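Local coordinates for 5-carboxymethyl-2-hydroxymuconate semialdehyde dehydrogenase (Thermus thermophilus, PDB 2D4E), which probably catalyses the NAD-dependent oxidation of 5-carboxymethyl-2-hydroxymuconate semialdehyde to the corresponding carboxylic acid, at residues C[48-52]-C[388-392]; C[134-138]-C[486-491]. One frame throughout, in Å; residues are numbered along the deposited sequence.

Contact 1 (C[48-52]-C[388-392])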
ATOM      1  N   ASP C  48      11.368 -17.144 -43.828  1.00 19.37           N
ATOM      2  CA  ASP C  48      11.532 -15.698 -43.853  1.00 21.14           C
ATOM      3  C   ASP C  48      10.203 -15.275 -44.477  1.00 20.86           C
ATOM      4  O   ASP C  48       9.980 -15.480 -45.664  1.00 25.81           O
ATOM      5  CB  ASP C  48      12.717 -15.329 -44.755  1.00 25.57           C
ATOM      6  CG  ASP C  48      12.806 -13.839 -45.047  1.00 29.07           C
ATOM      7  OD1 ASP C  48      13.868 -13.405 -45.542  1.00 28.82           O
ATOM      8  OD2 ASP C  48      11.827 -13.102 -44.800  1.00 27.34           O
ATOM      9  N   PRO C  49       9.298 -14.691 -43.677  1.00 23.75           N
ATOM     10  CA  PRO C  49       7.981 -14.257 -44.160  1.00 21.92           C
ATOM     11  C   PRO C  49       7.965 -13.353 -45.384  1.00 21.03           C
ATOM     12  O   PRO C  49       6.935 -13.218 -46.042  1.00 20.21           O
ATOM     13  CB  PRO C  49       7.362 -13.600 -42.929  1.00 19.90           C
ATOM     14  CG  PRO C  49       8.551 -13.101 -42.171  1.00 23.43           C
ATOM     15  CD  PRO C  49       9.522 -14.237 -42.292  1.00 23.31           C
ATOM     16  N   ALA C  50       9.103 -12.749 -45.702  1.00 19.89           N
ATOM     17  CA  ALA C  50       9.188 -11.870 -46.861  1.00 19.70           C
ATOM     18  C   ALA C  50       9.371 -12.644 -48.164  1.00 22.32           C
ATOM     19  O   ALA C  50       9.027 -12.148 -49.234  1.00 25.86           O
ATOM     20  CB  ALA C  50      10.334 -10.886 -46.683  1.00 18.53           C
ATOM     21  N   THR C  51       9.895 -13.862 -48.079  1.00 23.66           N
ATOM     22  CA  THR C  51      10.137 -14.666 -49.282  1.00 24.93           C
ATOM     23  C   THR C  51       9.721 -16.129 -49.147  1.00 29.35           C
ATOM     24  O   THR C  51       9.697 -16.875 -50.132  1.00 24.68           O
ATOM     25  CB  THR C  51      11.622 -14.657 -49.634  1.00 22.81           C
ATOM     26  OG1 THR C  51      12.355 -15.255 -48.559  1.00 23.86           O
ATOM     27  CG2 THR C  51      12.118 -13.228 -49.841  1.00 17.94           C
ATOM     28  N   ASN C  52       9.401 -16.534 -47.925  1.00 25.32           N
ATOM     29  CA  ASN C  52       9.016 -17.906 -47.641  1.00 25.25           C
ATOM     30  C   ASN C  52      10.150 -18.880 -47.918  1.00 28.15           C
ATOM     31  O   ASN C  52       9.924 -20.068 -48.144  1.00 28.06           O
ATOM     32  CB  ASN C  52       7.756 -18.293 -48.418  1.00 24.84           C
ATOM     33  CG  ASN C  52       6.501 -17.681 -47.815  1.00 29.55           C
ATOM     34  OD1 ASN C  52       6.347 -17.646 -46.595  1.00 27.08           O
ATOM     35  ND2 ASN C  52       5.603 -17.196 -48.662  1.00 27.80           N
ATOM     36  N   ARG C 388       5.951 -13.635 -53.573  1.00 29.58           N
ATOM     37  CA  ARG C 388       6.719 -14.655 -52.858  1.00 31.92           C
ATOM     38  C   ARG C 388       6.587 -14.561 -51.340  1.00 30.94           C
ATOM     39  O   ARG C 388       6.893 -15.517 -50.628  1.00 31.29           O
ATOM     40  CB  ARG C 388       8.201 -14.580 -53.238  1.00 34.74           C
ATOM     41  CG  ARG C 388       8.474 -14.678 -54.730  1.00 40.80           C
ATOM     42  CD  ARG C 388       7.747 -15.853 -55.361  1.00 46.72           C
ATOM     43  NE  ARG C 388       8.163 -17.138 -54.808  1.00 54.61           N
ATOM     44  CZ  ARG C 388       7.622 -18.303 -55.151  1.00 54.35           C
ATOM     45  NH1 ARG C 388       6.643 -18.344 -56.047  1.00 57.71           N
ATOM     46  NH2 ARG C 388       8.059 -19.427 -54.601  1.00 54.51           N
ATOM     47  N   GLY C 389       6.132 -13.412 -50.850  1.00 28.59           N
ATOM     48  CA  GLY C 389       5.973 -13.231 -49.416  1.00 29.41           C
ATOM     49  C   GLY C 389       4.523 -13.334 -48.982  1.00 27.05           C
ATOM     50  O   GLY C 389       3.634 -13.500 -49.814  1.00 28.92           O
ATOM     51  N   ASN C 390       4.276 -13.235 -47.682  1.00 24.38           N
ATOM     52  CA  ASN C 390       2.914 -13.325 -47.159  1.00 21.92           C
ATOM     53  C   ASN C 390       2.309 -11.937 -46.933  1.00 22.47           C
ATOM     54  O   ASN C 390       1.859 -11.621 -45.834  1.00 21.01           O
ATOM     55  CB  ASN C 390       2.935 -14.099 -45.848  1.00 18.60           C
ATOM     56  CG  ASN C 390       3.711 -15.389 -45.958  1.00 22.44           C
ATOM     57  OD1 ASN C 390       3.401 -16.235 -46.791  1.00 21.51           O
ATOM     58  ND2 ASN C 390       4.730 -15.546 -45.119  1.00 22.22           N
ATOM     59  N   TYR C 391       2.286 -11.120 -47.983  1.00 20.51           N
ATOM     60  CA  TYR C 391       1.763  -9.763 -47.883  1.00 17.81           C
ATOM     61  C   TYR C 391       0.259  -9.619 -48.086  1.00 23.46           C
ATOM     62  O   TYR C 391      -0.304 -10.090 -49.080  1.00 22.80           O
ATOM     63  CB  TYR C 391       2.481  -8.844 -48.876  1.00 16.42           C
ATOM     64  CG  TYR C 391       3.974  -8.709 -48.647  1.00 22.19           C
ATOM     65  CD1 TYR C 391       4.879  -9.620 -49.209  1.00 17.61           C
ATOM     66  CD2 TYR C 391       4.483  -7.667 -47.878  1.00 14.45           C
ATOM     67  CE1 TYR C 391       6.258  -9.488 -49.005  1.00 17.20           C
ATOM     68  CE2 TYR C 391       5.854  -7.527 -47.670  1.00 20.23           C
ATOM     69  CZ  TYR C 391       6.736  -8.436 -48.232  1.00 18.40           C
ATOM     70  OH  TYR C 391       8.089  -8.291 -48.002  1.00 21.07           O
ATOM     71  N   LEU C 392      -0.383  -8.954 -47.134  1.00 21.35           N
ATOM     72  CA  LEU C 392      -1.814  -8.712 -47.207  1.00 22.43           C
ATOM     73  C   LEU C 392      -2.026  -7.207 -47.223  1.00 19.84           C
ATOM     74  O   LEU C 392      -1.365  -6.471 -46.489  1.00 19.82           O
ATOM     75  CB  LEU C 392      -2.542  -9.304 -45.996  1.00 20.00           C
ATOM     76  CG  LEU C 392      -4.064  -9.100 -46.060  1.00 24.63           C
ATOM     77  CD1 LEU C 392      -4.656 -10.022 -47.129  1.00 22.54           C
ATOM     78  CD2 LEU C 392      -4.696  -9.380 -44.709  1.00 21.09           C
TER
HETATM   79  O   HOH W   1       9.194  -9.161 -50.259  1.00 30.29           O
HETATM   80  O   HOH W   2      10.900 -16.747 -52.820  1.00 38.02           O
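Two loops can be held together largely by backbone groups and amides, as this pairing within the aldehyde dehydrogenase fold illustrates. An Asx turn, with D48 OD2 accepting from A50 N at 2.9 Å, shapes the link between strands 43-48 and 53-59; P49 lies about 4 Å by its side chain from a bound sodium ion. Direct hydrogen bonds carry the join to 388-392, the loop preceding strand 395-398. N390 N donates to P49 O (3.1 Å), while N52 and N390 pair their amides reciprocally, ND2 to OD1 at 3.0 Å each way. N390 ND2 also reaches the carbonyl of L347, and a weak bond runs from N52 ND2 to R388 O (2.9 Å). The fit is also steric: G389 CA sits 3.2 Å from A50 O, and a beta carbon there would clash with that oxygen. At the aromatic end, Y391 OH touches A50 CB (3.7 Å) and shares a water with the same residue, the water lying 2.7 Å from Y391 OH and donating to A50 O at 3.2 Å.

Contact 2 (C[134-138]-C[486-491])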
ATOM      1  N   PHE C 134      14.099  -2.498 -15.728  1.00 19.53           N
ATOM      2  CA  PHE C 134      12.929  -2.183 -14.917  1.00 16.56           C
ATOM      3  C   PHE C 134      12.789  -3.114 -13.711  1.00 18.88           C
ATOM      4  O   PHE C 134      12.799  -2.665 -12.566  1.00 19.22           O
ATOM      5  CB  PHE C 134      11.671  -2.273 -15.785  1.00 17.52           C
ATOM      6  CG  PHE C 134      10.392  -2.012 -15.042  1.00 18.91           C
ATOM      7  CD1 PHE C 134      10.110  -0.748 -14.528  1.00 19.04           C
ATOM      8  CD2 PHE C 134       9.458  -3.030 -14.868  1.00 18.47           C
ATOM      9  CE1 PHE C 134       8.915  -0.497 -13.856  1.00 18.68           C
ATOM     10  CE2 PHE C 134       8.258  -2.789 -14.195  1.00 20.12           C
ATOM     11  CZ  PHE C 134       7.987  -1.517 -13.688  1.00 17.09           C
ATOM     12  N   TYR C 135      12.662  -4.411 -13.964  1.00 17.01           N
ATOM     13  CA  TYR C 135      12.501  -5.359 -12.872  1.00 19.43           C
ATOM     14  C   TYR C 135      13.730  -5.517 -11.988  1.00 19.88           C
ATOM     15  O   TYR C 135      13.634  -6.016 -10.869  1.00 16.72           O
ATOM     16  CB  TYR C 135      12.048  -6.715 -13.410  1.00 15.42           C
ATOM     17  CG  TYR C 135      10.584  -6.714 -13.777  1.00 16.58           C
ATOM     18  CD1 TYR C 135      10.173  -6.672 -15.112  1.00 15.33           C
ATOM     19  CD2 TYR C 135       9.606  -6.722 -12.783  1.00 13.84           C
ATOM     20  CE1 TYR C 135       8.815  -6.642 -15.447  1.00 13.54           C
ATOM     21  CE2 TYR C 135       8.249  -6.690 -13.102  1.00 16.44           C
ATOM     22  CZ  TYR C 135       7.861  -6.653 -14.434  1.00 15.47           C
ATOM     23  OH  TYR C 135       6.523  -6.658 -14.747  1.00 21.26           O
ATOM     24  N   ALA C 136      14.881  -5.077 -12.485  1.00 19.75           N
ATOM     25  CA  ALA C 136      16.107  -5.160 -11.707  1.00 20.33           C
ATOM     26  C   ALA C 136      15.907  -4.375 -10.413  1.00 21.23           C
ATOM     27  O   ALA C 136      16.439  -4.739  -9.362  1.00 21.54           O
ATOM     28  CB  ALA C 136      17.280  -4.578 -12.503  1.00 17.33           C
ATOM     29  N   GLU C 137      15.122  -3.305 -10.499  1.00 18.18           N
ATOM     30  CA  GLU C 137      14.854  -2.449  -9.343  1.00 23.76           C
ATOM     31  C   GLU C 137      13.785  -2.984  -8.380  1.00 21.41           C
ATOM     32  O   GLU C 137      13.580  -2.405  -7.312  1.00 25.36           O
ATOM     33  CB  GLU C 137      14.453  -1.043  -9.810  1.00 24.34           C
ATOM     34  CG  GLU C 137      15.496  -0.326 -10.667  1.00 34.02           C
ATOM     35  CD  GLU C 137      16.854  -0.178  -9.980  1.00 43.65           C
ATOM     36  OE1 GLU C 137      16.889   0.195  -8.784  1.00 43.82           O
ATOM     37  OE2 GLU C 137      17.892  -0.416 -10.644  1.00 44.22           O
ATOM     38  N   TYR C 138      13.097  -4.063  -8.752  1.00 18.22           N
ATOM     39  CA  TYR C 138      12.072  -4.644  -7.877  1.00 15.58           C
ATOM     40  C   TYR C 138      12.602  -5.862  -7.107  1.00 18.77           C
ATOM     41  O   TYR C 138      12.003  -6.290  -6.118  1.00 16.01           O
ATOM     42  CB  TYR C 138      10.831  -5.054  -8.681  1.00 13.65           C
ATOM     43  CG  TYR C 138       9.988  -3.890  -9.156  1.00 15.55           C
ATOM     44  CD1 TYR C 138      10.405  -3.088 -10.213  1.00 23.07           C
ATOM     45  CD2 TYR C 138       8.793  -3.567  -8.517  1.00 14.40           C
ATOM     46  CE1 TYR C 138       9.653  -1.984 -10.625  1.00 21.03           C
ATOM     47  CE2 TYR C 138       8.034  -2.469  -8.917  1.00 19.55           C
ATOM     48  CZ  TYR C 138       8.471  -1.682  -9.971  1.00 22.84           C
ATOM     49  OH  TYR C 138       7.733  -0.591 -10.368  1.00 26.24           O
ATOM     50  N   GLU C 486       0.593  -8.503 -15.024  1.00 19.76           N
ATOM     51  CA  GLU C 486       2.043  -8.356 -15.097  1.00 21.45           C
ATOM     52  C   GLU C 486       2.283  -6.863 -14.876  1.00 21.34           C
ATOM     53  O   GLU C 486       1.344  -6.062 -14.971  1.00 19.57           O
ATOM     54  CB  GLU C 486       2.580  -8.756 -16.479  1.00 14.03           C
ATOM     55  CG  GLU C 486       2.665 -10.256 -16.740  1.00 12.73           C
ATOM     56  CD  GLU C 486       3.734 -10.951 -15.902  1.00 15.20           C
ATOM     57  OE1 GLU C 486       4.573 -10.262 -15.288  1.00 19.04           O
ATOM     58  OE2 GLU C 486       3.746 -12.194 -15.866  1.00 17.79           O
ATOM     59  N   GLY C 487       3.524  -6.491 -14.579  1.00 19.03           N
ATOM     60  CA  GLY C 487       3.836  -5.088 -14.363  1.00 18.15           C
ATOM     61  C   GLY C 487       4.164  -4.737 -12.922  1.00 20.66           C
ATOM     62  O   GLY C 487       3.308  -4.852 -12.042  1.00 22.52           O
ATOM     63  N   GLY C 488       5.403  -4.307 -12.683  1.00 17.46           N
ATOM     64  CA  GLY C 488       5.831  -3.929 -11.345  1.00 21.88           C
ATOM     65  C   GLY C 488       5.440  -4.870 -10.213  1.00 22.33           C
ATOM     66  O   GLY C 488       5.674  -6.077 -10.275  1.00 22.37           O
ATOM     67  N   THR C 489       4.835  -4.311  -9.171  1.00 22.85           N
ATOM     68  CA  THR C 489       4.415  -5.091  -8.015  1.00 23.01           C
ATOM     69  C   THR C 489       3.276  -6.068  -8.314  1.00 22.40           C
ATOM     70  O   THR C 489       3.109  -7.060  -7.606  1.00 20.58           O
ATOM     71  CB  THR C 489       3.971  -4.168  -6.867  1.00 24.42           C
ATOM     72  OG1 THR C 489       2.886  -3.342  -7.312  1.00 36.57           O
ATOM     73  CG2 THR C 489       5.117  -3.289  -6.423  1.00 21.63           C
ATOM     74  N   TYR C 490       2.492  -5.799  -9.354  1.00 17.03           N
ATOM     75  CA  TYR C 490       1.386  -6.693  -9.682  1.00 17.85           C
ATOM     76  C   TYR C 490       1.874  -8.066 -10.122  1.00 21.29           C
ATOM     77  O   TYR C 490       1.190  -9.070  -9.916  1.00 23.57           O
ATOM     78  CB  TYR C 490       0.502  -6.077 -10.763  1.00 16.38           C
ATOM     79  CG  TYR C 490      -0.077  -4.758 -10.333  1.00 17.80           C
ATOM     80  CD1 TYR C 490       0.548  -3.556 -10.668  1.00 17.45           C
ATOM     81  CD2 TYR C 490      -1.211  -4.713  -9.524  1.00 15.21           C
ATOM     82  CE1 TYR C 490       0.052  -2.332 -10.198  1.00 18.65           C
ATOM     83  CE2 TYR C 490      -1.711  -3.508  -9.052  1.00 14.30           C
ATOM     84  CZ  TYR C 490      -1.081  -2.325  -9.389  1.00 18.78           C
ATOM     85  OH  TYR C 490      -1.597  -1.143  -8.923  1.00 17.59           O
ATOM     86  N   ALA C 491       3.057  -8.106 -10.725  1.00 17.91           N
ATOM     87  CA  ALA C 491       3.646  -9.360 -11.171  1.00 17.38           C
ATOM     88  C   ALA C 491       3.980 -10.234  -9.959  1.00 20.45           C
ATOM     89  O   ALA C 491       3.959 -11.461 -10.048  1.00 20.92           O
ATOM     90  CB  ALA C 491       4.915  -9.081 -11.987  1.00 18.33           C
TER
HETATM   91  O   HOH W   3       5.991  -8.223 -16.622  1.00 18.83           O
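Near helix termini, glycines allow close approach to aromatic rings; here the C-terminal part of helix 118-136 and the residues after it meet the start of helix 488-495 in the aldehyde dehydrogenase fold. E486 comes first. Its OE2 forms a salt bridge with R182 and a hydrogen bond with Y495, and its OE1 accepts from a water at 2.8 Å that accepts from Y135 OH at 2.5 Å; the side chain lies about 8 Å from bound NAD. At G487 the backbone N donates weakly to Y135 OH (3.0 Å), and the backbone angles would jam any beta carbon against the preceding carbonyl. G488, whose positive phi suits glycine, is the residue of 486-491 most covered by 134-138: its CA lies over the face of the Y138 ring in a CH-pi contact, 4.0 Å from the centroid, while its N meets the edge of F134 at CE2 (3.6 Å). T489 follows, its CG2 3.9 Å from Y138 CE2, and its side chain also packs on R146 of a second subunit. One helical turn beyond G487, A491 directs its methyl toward Y135, whose side chain also packs on helix 175-188; A491 CB lies 4.3 Å from Y135 CE2.

How the contacts relate
Both contacts are mainly buried and join residues more than 300 positions apart, yet they share no secondary-structure element and do not touch: their centres are 37 Å apart, on opposite sides of the chain's centre, and their segments alternate along the sequence. Contact 1 lies farther out, about 22 Å from that centre against 16 Å for contact 2. Between loops, contact 1 relies on hydrogen bonds and has an exposed arginine at its margin. Near helix termini, contact 2 relies on aromatic side chains packed against glycine backbone, with one weak direct hydrogen bond. Their settings differ too: contact 1 is confined to its own chain, whereas contact 2 also borders two other subunits.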